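Local coordinates for 3-keto-5-aminohexanoate cleavage protein (Archaeoglobus fulgidus, PDB 3LOT) that probably cleaves 3-keto-5-aminohexanoate or a related beta-keto acid with the help of a bound zinc ion, at residues L27-P31 with A53-K57; V104-P109 with I163-T169; T248-I252 with I286-K292. All blocks are in the same frame, centred on the assembly; numbering follows the deposited sequence. Where two conformers were deposited one is given.

Interaction 1: residues L27-P31 with A53-K57; sequences LPVTP and ARDPK
Arg-54, at the C-terminal end of strand 48-54 in a TIM barrel, lays its side chain along residues 27-31. The loop it meets follows the neighbouring parallel strand 7-13 and leads into helix 31-43. CB of Arg-54 lies 3.3 Å from Val-29 O. With CG anti to the carbonyl carbon (chi1 -73°), the chain runs extended to NE, and this carries it past Pro-28 and on to Leu-27. CD of Arg-54 is 3.6 Å from Pro-28 O. NE is hydrogen-bonded to Thr-15 OG1, which also bonds Pro-28 O, so Thr-15 ties the two segments together. At the tip, CD2 of Leu-27 covers one face of the guanidinium, offset toward its rim and 3.8 Å from Arg-54 NH2. NH1 goes to Gly-59 O and NH2 to His-19 O, so three bonds fix the rotation of this flat group. The side chain of Arg-54 lies about 6 Å from that of the zinc ligand His-52. Farther along, Asp-55 OD1 accepts from Lys-57 N in an Asx turn, and Thr-30 is the N-cap of helix 31-43. Here the two prolines meet, with Pro-31 CD 3.8 Å from Pro-56 CB.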
loop_
_atom_site.group_PDB
_atom_site.type_symbol
_atom_site.label_atom_id
_atom_site.label_comp_id
_atom_site.label_asym_id
_atom_site.label_seq_id
_atom_site.Cartn_x
_atom_site.Cartn_y
_atom_site.Cartn_z
ATOM N N LEU D 27 -6.183 36.272 10.229
ATOM C CA LEU D 27 -6.783 35.895 8.956
ATOM C C LEU D 27 -6.961 37.168 8.114
ATOM O O LEU D 27 -7.647 38.121 8.545
ATOM C CB LEU D 27 -8.127 35.194 9.161
ATOM C CG LEU D 27 -8.801 34.731 7.850
ATOM C CD1 LEU D 27 -7.989 33.568 7.233
ATOM C CD2 LEU D 27 -10.250 34.290 8.119
ATOM N N PRO D 28 -6.362 37.195 6.899
ATOM C CA PRO D 28 -6.537 38.409 6.080
ATOM C C PRO D 28 -7.965 38.541 5.615
ATOM O O PRO D 28 -8.470 37.658 4.932
ATOM C CB PRO D 28 -5.640 38.177 4.854
ATOM C CG PRO D 28 -4.737 37.055 5.220
ATOM C CD PRO D 28 -5.433 36.236 6.275
ATOM N N VAL D 29 -8.604 39.647 5.940
ATOM C CA VAL D 29 -9.957 39.860 5.487
ATOM C C VAL D 29 -10.139 40.844 4.336
ATOM O O VAL D 29 -10.800 40.506 3.304
ATOM C CB VAL D 29 -10.761 40.346 6.572
ATOM C CG1 VAL D 29 -11.950 41.139 5.932
ATOM C CG2 VAL D 29 -11.117 39.118 7.464
ATOM N N THR D 30 -9.582 42.024 4.444
ATOM C CA THR D 30 -9.850 43.043 3.420
ATOM C C THR D 30 -9.008 42.812 2.181
ATOM O O THR D 30 -7.985 42.105 2.230
ATOM C CB THR D 30 -9.496 44.407 3.951
ATOM O OG1 THR D 30 -8.075 44.459 4.120
ATOM C CG2 THR D 30 -10.209 44.671 5.274
ATOM N N PRO D 31 -9.395 43.410 1.053
ATOM C CA PRO D 31 -8.558 43.187 -0.120
ATOM C C PRO D 31 -7.128 43.655 0.058
ATOM O O PRO D 31 -6.196 42.980 -0.409
ATOM C CB PRO D 31 -9.245 44.015 -1.194
ATOM C CG PRO D 31 -10.721 43.896 -0.841
ATOM C CD PRO D 31 -10.693 44.009 0.686
ATOM N N ALA D 53 -11.285 36.051 -2.711
ATOM C CA ALA D 53 -11.807 37.356 -2.304
ATOM C C ALA D 53 -12.695 37.194 -1.061
ATOM O O ALA D 53 -13.327 36.152 -0.860
ATOM C CB ALA D 53 -12.617 37.957 -3.446
ATOM N N ARG D 54 -12.755 38.258 -0.269
ATOM C CA ARG D 54 -13.641 38.391 0.862
ATOM C C ARG D 54 -14.202 39.818 0.854
ATOM O O ARG D 54 -13.499 40.786 0.540
ATOM C CB ARG D 54 -12.881 38.202 2.154
ATOM C CG ARG D 54 -12.496 36.778 2.418
ATOM C CD ARG D 54 -11.723 36.695 3.665
ATOM N NE ARG D 54 -11.369 35.316 3.993
ATOM C CZ ARG D 54 -12.166 34.413 4.564
ATOM N NH1 ARG D 54 -13.438 34.653 4.858
ATOM N NH2 ARG D 54 -11.702 33.210 4.780
ATOM N N ASP D 55 -15.469 39.928 1.214
ATOM C CA ASP D 55 -16.125 41.230 1.389
ATOM C C ASP D 55 -15.387 42.033 2.470
ATOM O O ASP D 55 -15.224 41.550 3.591
ATOM C CB ASP D 55 -17.574 40.913 1.776
ATOM C CG ASP D 55 -18.467 42.107 1.799
ATOM O OD1 ASP D 55 -17.995 43.243 1.991
ATOM O OD2 ASP D 55 -19.678 41.871 1.645
ATOM N N PRO D 56 -14.922 43.269 2.151
ATOM C CA PRO D 56 -14.137 44.080 3.109
ATOM C C PRO D 56 -14.895 44.483 4.372
ATOM O O PRO D 56 -14.278 44.629 5.429
ATOM C CB PRO D 56 -13.816 45.363 2.338
ATOM C CG PRO D 56 -14.416 45.216 0.995
ATOM C CD PRO D 56 -15.298 44.036 0.946
ATOM N N LYS D 57 -16.213 44.649 4.244
ATOM C CA LYS D 57 -17.060 45.087 5.340
ATOM C C LYS D 57 -17.055 44.078 6.475
ATOM O O LYS D 57 -17.017 44.478 7.633
ATOM C CB LYS D 57 -18.504 45.384 4.864
#

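Interaction 2: residues V104-P109 with I163-T169; sequences VPALKP and IFKENDT
Val-104 overlaps the ring of Phe-164 and divides its two methyls among three partners. CG1 lies over one face of the ring, offset toward the rim. Val-104 CG1 also touches Ile-163 CG2, and lies 3.5 Å from Thr-169 OG1. CG2 of Val-104 is 3.9 Å from Phe-164 CE1. CG1 stands anti to the backbone N (chi1 174°), which turns it to the second helix. Phe-164 also makes an edge-to-face contact with Phe-114.

The contact joins the C-terminal ends of helices 103-107 and 154-166, which lead into the neighbouring parallel strands 111-115 and 170-175 of the TIM barrel. A Schellman motif ends the second helix, with Asp-168 as its C-prime residue.

Asn-167 fills the polar side. The amide lies against Pro-105, with Asn-167 OD1 3.4 Å from Pro-105 CA. Lys-108 NZ gives a 3.0 Å bond to Asn-167 OD1, in the carbonyl plane. The lysine bends at its last torsion (chi4 51°), and NZ also reaches Pro-105 O, on a lone pair. Asn-167 ND2 bonds Ile-163 O at 2.9 Å, tilted 25° from the carbonyl plane. Asn-167 N reaches that same oxygen from the opposite face. With an alanine here in place of the asparagine, Lys-108 NZ would probably lose one of these two acceptors, Ile-163 O its side-chain donor, and a gap would open beside Pro-105.

Thr-169 OG1 donates to Pro-109 O at 2.7 Å, in the carbonyl plane. Lys-307 NZ bonds both Lys-108 O and Asp-168 O. Two lysine amines thus meet carbonyl oxygens at the paired helix ends, where the helix dipoles would probably strengthen their hold.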
loop_
_atom_site.group_PDB
_atom_site.type_symbol
_atom_site.label_atom_id
_atom_site.label_comp_id
_atom_site.label_asym_id
_atom_site.label_seq_id
_atom_site.Cartn_x
_atom_site.Cartn_y
_atom_site.Cartn_z
ATOM N N VAL D 104 -12.170 33.566 -14.512
ATOM C CA VAL D 104 -11.164 33.107 -15.497
ATOM C C VAL D 104 -11.229 33.933 -16.799
ATOM O O VAL D 104 -10.204 34.450 -17.230
ATOM C CB VAL D 104 -11.155 31.569 -15.670
ATOM C CG1 VAL D 104 -10.228 31.127 -16.785
ATOM C CG2 VAL D 104 -10.729 30.887 -14.325
ATOM N N PRO D 105 -12.420 34.144 -17.365
ATOM C CA PRO D 105 -12.500 35.015 -18.530
ATOM C C PRO D 105 -12.331 36.508 -18.208
ATOM O O PRO D 105 -11.803 37.268 -19.036
ATOM C CB PRO D 105 -13.901 34.725 -19.084
ATOM C CG PRO D 105 -14.628 34.105 -17.945
ATOM C CD PRO D 105 -13.607 33.287 -17.281
ATOM N N ALA D 106 -12.743 36.918 -17.016
ATOM C CA ALA D 106 -12.530 38.299 -16.575
ATOM C C ALA D 106 -11.042 38.635 -16.400
ATOM O O ALA D 106 -10.552 39.668 -16.899
ATOM C CB ALA D 106 -13.316 38.584 -15.312
ATOM N N LEU D 107 -10.322 37.782 -15.672
ATOM C CA LEU D 107 -8.924 38.057 -15.316
ATOM C C LEU D 107 -7.885 37.346 -16.183
ATOM O O LEU D 107 -6.733 37.769 -16.206
ATOM C CB LEU D 107 -8.639 37.757 -13.826
ATOM C CG LEU D 107 -9.001 38.831 -12.780
ATOM C CD1 LEU D 107 -10.435 39.121 -12.801
ATOM C CD2 LEU D 107 -8.559 38.404 -11.403
ATOM N N LYS D 108 -8.266 36.283 -16.872
ATOM C CA LYS D 108 -7.311 35.445 -17.626
ATOM C C LYS D 108 -6.012 35.195 -16.871
ATOM O O LYS D 108 -4.937 35.567 -17.317
ATOM C CB LYS D 108 -7.042 36.077 -19.000
ATOM C CG LYS D 108 -8.278 36.324 -19.813
ATOM C CD LYS D 108 -7.935 37.042 -21.097
ATOM C CE LYS D 108 -8.957 36.865 -22.169
ATOM N NZ LYS D 108 -10.332 37.167 -21.693
ATOM N N PRO D 109 -6.106 34.582 -15.677
ATOM C CA PRO D 109 -4.919 34.350 -14.896
ATOM C C PRO D 109 -4.058 33.249 -15.504
ATOM O O PRO D 109 -4.518 32.478 -16.356
ATOM C CB PRO D 109 -5.470 33.873 -13.525
ATOM C CG PRO D 109 -6.796 33.245 -13.861
ATOM C CD PRO D 109 -7.319 34.021 -15.050
ATOM N N ILE D 163 -13.342 26.718 -20.821
ATOM C CA ILE D 163 -13.113 28.060 -20.334
ATOM C C ILE D 163 -11.620 28.322 -20.053
ATOM O O ILE D 163 -11.077 29.386 -20.418
ATOM C CB ILE D 163 -13.975 28.355 -19.080
ATOM C CG1 ILE D 163 -15.436 28.511 -19.467
ATOM C CG2 ILE D 163 -13.495 29.631 -18.404
ATOM C CD1 ILE D 163 -16.413 28.281 -18.321
ATOM N N PHE D 164 -10.945 27.358 -19.430
ATOM C CA PHE D 164 -9.516 27.528 -19.120
ATOM C C PHE D 164 -8.707 27.606 -20.398
ATOM O O PHE D 164 -7.849 28.476 -20.545
ATOM C CB PHE D 164 -8.996 26.394 -18.217
ATOM C CG PHE D 164 -9.244 26.624 -16.756
ATOM C CD1 PHE D 164 -10.536 26.877 -16.282
ATOM C CD2 PHE D 164 -8.187 26.580 -15.832
ATOM C CE1 PHE D 164 -10.782 27.071 -14.881
ATOM C CE2 PHE D 164 -8.431 26.773 -14.462
ATOM C CZ PHE D 164 -9.734 27.024 -14.001
ATOM N N LYS D 165 -8.997 26.728 -21.347
ATOM C CA LYS D 165 -8.279 26.765 -22.630
ATOM C C LYS D 165 -8.501 28.077 -23.375
ATOM O O LYS D 165 -7.585 28.620 -23.959
ATOM C CB LYS D 165 -8.733 25.594 -23.500
ATOM C CG LYS D 165 -8.097 24.272 -23.125
ATOM C CD LYS D 165 -8.758 23.132 -23.844
ATOM C CE LYS D 165 -8.151 21.802 -23.413
ATOM N NZ LYS D 165 -8.831 20.682 -24.091
ATOM N N GLU D 166 -9.726 28.568 -23.378
ATOM C CA GLU D 166 -10.076 29.828 -24.078
ATOM C C GLU D 166 -9.307 31.043 -23.570
ATOM O O GLU D 166 -9.036 31.970 -24.296
ATOM C CB GLU D 166 -11.553 30.105 -23.880
ATOM C CG GLU D 166 -12.433 29.226 -24.699
ATOM C CD GLU D 166 -13.896 29.263 -24.262
ATOM O OE1 GLU D 166 -14.226 30.077 -23.370
ATOM O OE2 GLU D 166 -14.720 28.472 -24.821
ATOM N N ASN D 167 -8.992 31.047 -22.297
ATOM C CA ASN D 167 -8.347 32.186 -21.667
ATOM C C ASN D 167 -6.903 31.881 -21.312
ATOM O O ASN D 167 -6.259 32.643 -20.560
ATOM C CB ASN D 167 -9.142 32.594 -20.420
ATOM C CG ASN D 167 -10.538 33.064 -20.765
ATOM O OD1 ASN D 167 -10.703 34.195 -21.251
ATOM N ND2 ASN D 167 -11.555 32.222 -20.507
ATOM N N ASP D 168 -6.386 30.777 -21.864
ATOM C CA ASP D 168 -4.987 30.431 -21.733
ATOM C C ASP D 168 -4.651 30.392 -20.245
ATOM O O ASP D 168 -3.656 30.967 -19.793
ATOM C CB ASP D 168 -4.149 31.468 -22.484
ATOM C CG ASP D 168 -2.731 31.021 -22.716
ATOM O OD1 ASP D 168 -2.451 29.848 -22.473
ATOM O OD2 ASP D 168 -1.871 31.846 -23.131
ATOM N N THR D 169 -5.502 29.720 -19.472
ATOM C CA THR D 169 -5.276 29.546 -18.032
ATOM C C THR D 169 -4.984 28.081 -17.731
ATOM O O THR D 169 -5.688 27.199 -18.205
ATOM C CB THR D 169 -6.489 30.009 -17.232
ATOM O OG1 THR D 169 -6.767 31.388 -17.503
ATOM C CG2 THR D 169 -6.262 29.819 -15.710
#

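Interaction 3: residues T248-I252 with I286-K292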
loop_
_atom_site.group_PDB
_atom_site.type_symbol
_atom_site.label_atom_id
_atom_site.label_comp_id
_atom_site.label_asym_id
_atom_site.label_seq_id
_atom_site.Cartn_x
_atom_site.Cartn_y
_atom_site.Cartn_z
ATOM N N THR D 248 5.933 18.356 4.499
ATOM C CA THR D 248 7.261 17.723 4.542
ATOM C C THR D 248 7.299 16.310 3.896
ATOM O O THR D 248 8.192 16.031 3.096
ATOM C CB THR D 248 7.851 17.712 5.976
ATOM O OG1 THR D 248 7.782 19.041 6.519
ATOM C CG2 THR D 248 9.310 17.222 5.997
ATOM N N LEU D 249 6.317 15.456 4.204
ATOM C CA LEU D 249 6.116 14.197 3.497
ATOM C C LEU D 249 6.120 14.397 1.962
ATOM O O LEU D 249 6.842 13.702 1.224
ATOM C CB LEU D 249 4.805 13.545 3.940
ATOM C CG LEU D 249 4.380 12.244 3.276
ATOM C CD1 LEU D 249 5.477 11.111 3.512
ATOM C CD2 LEU D 249 2.986 11.808 3.825
ATOM N N ALA D 250 5.322 15.349 1.508
ATOM C CA ALA D 250 5.198 15.645 0.068
ATOM C C ALA D 250 6.574 15.928 -0.518
ATOM O O ALA D 250 6.941 15.330 -1.520
ATOM C CB ALA D 250 4.238 16.807 -0.191
ATOM N N VAL D 251 7.348 16.807 0.122
ATOM C CA VAL D 251 8.691 17.141 -0.364
ATOM C C VAL D 251 9.597 15.913 -0.405
ATOM O O VAL D 251 10.362 15.729 -1.344
ATOM C CB VAL D 251 9.317 18.306 0.436
ATOM C CG1 VAL D 251 10.799 18.503 0.076
ATOM C CG2 VAL D 251 8.548 19.589 0.129
ATOM N N ILE D 252 9.500 15.062 0.619
ATOM C CA ILE D 252 10.303 13.860 0.683
ATOM C C ILE D 252 9.922 12.954 -0.528
ATOM O O ILE D 252 10.771 12.260 -1.099
ATOM C CB ILE D 252 10.095 13.135 2.038
ATOM C CG1 ILE D 252 10.774 13.927 3.167
ATOM C CG2 ILE D 252 10.641 11.683 2.004
ATOM C CD1 ILE D 252 10.309 13.549 4.523
ATOM N N ILE D 286 12.510 23.983 6.187
ATOM C CA ILE D 286 12.485 22.521 6.105
ATOM C C ILE D 286 12.948 22.086 4.705
ATOM O O ILE D 286 13.764 21.185 4.555
ATOM C CB ILE D 286 11.035 21.999 6.399
ATOM C CG1 ILE D 286 10.662 22.286 7.872
ATOM C CG2 ILE D 286 10.895 20.508 6.057
ATOM C CD1 ILE D 286 9.139 22.071 8.147
ATOM N N VAL D 287 12.437 22.743 3.674
ATOM C CA VAL D 287 12.848 22.433 2.316
ATOM C C VAL D 287 14.385 22.513 2.230
ATOM O O VAL D 287 15.020 21.677 1.627
ATOM C CB VAL D 287 12.191 23.410 1.296
ATOM C CG1 VAL D 287 12.929 23.438 -0.046
ATOM C CG2 VAL D 287 10.700 23.060 1.111
ATOM N N LYS D 288 14.985 23.522 2.842
ATOM C CA LYS D 288 16.420 23.689 2.753
ATOM C C LYS D 288 17.201 22.658 3.568
ATOM O O LYS D 288 18.274 22.218 3.128
ATOM C CB LYS D 288 16.820 25.124 3.124
ATOM C CG LYS D 288 16.449 26.138 2.045
ATOM C CD LYS D 288 16.776 27.571 2.522
ATOM C CE LYS D 288 16.406 28.653 1.492
ATOM N NZ LYS D 288 16.586 29.994 2.128
ATOM N N GLU D 289 16.684 22.254 4.732
ATOM C CA GLU D 289 17.322 21.163 5.449
ATOM C C GLU D 289 17.352 19.881 4.629
ATOM O O GLU D 289 18.300 19.109 4.721
ATOM C CB GLU D 289 16.659 20.882 6.808
ATOM C CG GLU D 289 16.912 21.937 7.834
ATOM C CD GLU D 289 18.380 22.110 8.251
ATOM O OE1 GLU D 289 19.279 21.348 7.844
ATOM O OE2 GLU D 289 18.622 23.054 9.019
ATOM N N LEU D 290 16.342 19.674 3.805
ATOM C CA LEU D 290 16.302 18.485 2.982
ATOM C C LEU D 290 17.098 18.657 1.691
ATOM O O LEU D 290 16.955 17.856 0.810
ATOM C CB LEU D 290 14.869 18.101 2.699
ATOM C CG LEU D 290 14.041 17.647 3.907
ATOM C CD1 LEU D 290 12.554 17.487 3.486
ATOM C CD2 LEU D 290 14.611 16.376 4.556
ATOM N N GLY D 291 17.927 19.695 1.605
ATOM C CA GLY D 291 18.834 19.889 0.479
ATOM C C GLY D 291 18.154 20.409 -0.778
ATOM O O GLY D 291 18.656 20.205 -1.891
ATOM N N LYS D 292 17.015 21.064 -0.612
ATOM C CA LYS D 292 16.245 21.571 -1.729
ATOM C C LYS D 292 16.137 23.085 -1.541
ATOM O O LYS D 292 16.617 23.611 -0.551
ATOM C CB LYS D 292 14.860 20.897 -1.765
ATOM C CG LYS D 292 14.910 19.402 -2.111
ATOM C CD LYS D 292 13.642 18.657 -1.736
ATOM C CE LYS D 292 13.776 17.133 -1.977
ATOM N NZ LYS D 292 14.262 16.780 -3.349
HETATM O O HOH W 1 12.572 14.217 -2.947
#
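Val-251 and Leu-290 meet where the end of helix 243-252 packs on the end of helix 276-289. Most of the contact is apolar. Leu-290 pushes CD1 between two residues of the first helix, 4.0 Å from both Val-251 CG1 and Ile-252 CG1. Its CG stands anti to the carbonyl carbon (chi1 -66°) and the chain is extended beyond, which sends CD1 to this place. The other methyl of Val-251, CG2, meets Val-287 CG2 more loosely, at 4.2 Å. Thr-248 crosses Ile-286 at about a right angle, with Thr-248 CG2 3.6 Å from Ile-286 CG2. The hydroxyl of Thr-248 is hydrogen-bonded to Met-244 O within its own helix. OG1 of Thr-248 also lies 3.5 Å from Ile-286 CG2.

The polar part is small and goes through water. In the conformer described, Lys-292 slides past Val-251 in the opposite direction and bends at its last torsion. Lys-292 NZ donates to a water at 3.1 Å. That water donates in turn to Val-251 O. Lys-292 has a second conformer, so this bridge may be partial.

Helix 276-289 closes in a Schellman motif, with Gly-291, of positive phi, as its C-prime residue and Lys-292 N returning to Val-287 O.

The two helices lie side by side on the outside of the barrel. Their ends lead to strands 256-259 and 293-294, both paired with strand 7-13. Val-8 of that strand touches Val-251, Val-287 and Lys-292. A second subunit packs against both helices: its Thr-248 on Thr-248, while its Arg-285 and Lys-282 form salt bridges with Glu-289.

All three contacts belong to one TIM barrel but do not touch each other. Interaction 1 joins a loop to the end of a strand, close to the zinc site. Interactions 2 and 3 each pair the C-terminal ends of two helices, the second closed by a Schellman motif. All three are partly buried; interaction 3 lies farthest from the chain centre. Interaction 1 has no direct hydrogen bond between its segments and relies on an arginine held by outside partners. Interaction 2 adds direct side-chain hydrogen bonds to its apolar core. Interaction 3 is mainly aliphatic, with a water bridge, and it alone reaches another subunit. Residues 27-31 follow strand 7-13, and Val-8 of that strand touches interaction 3.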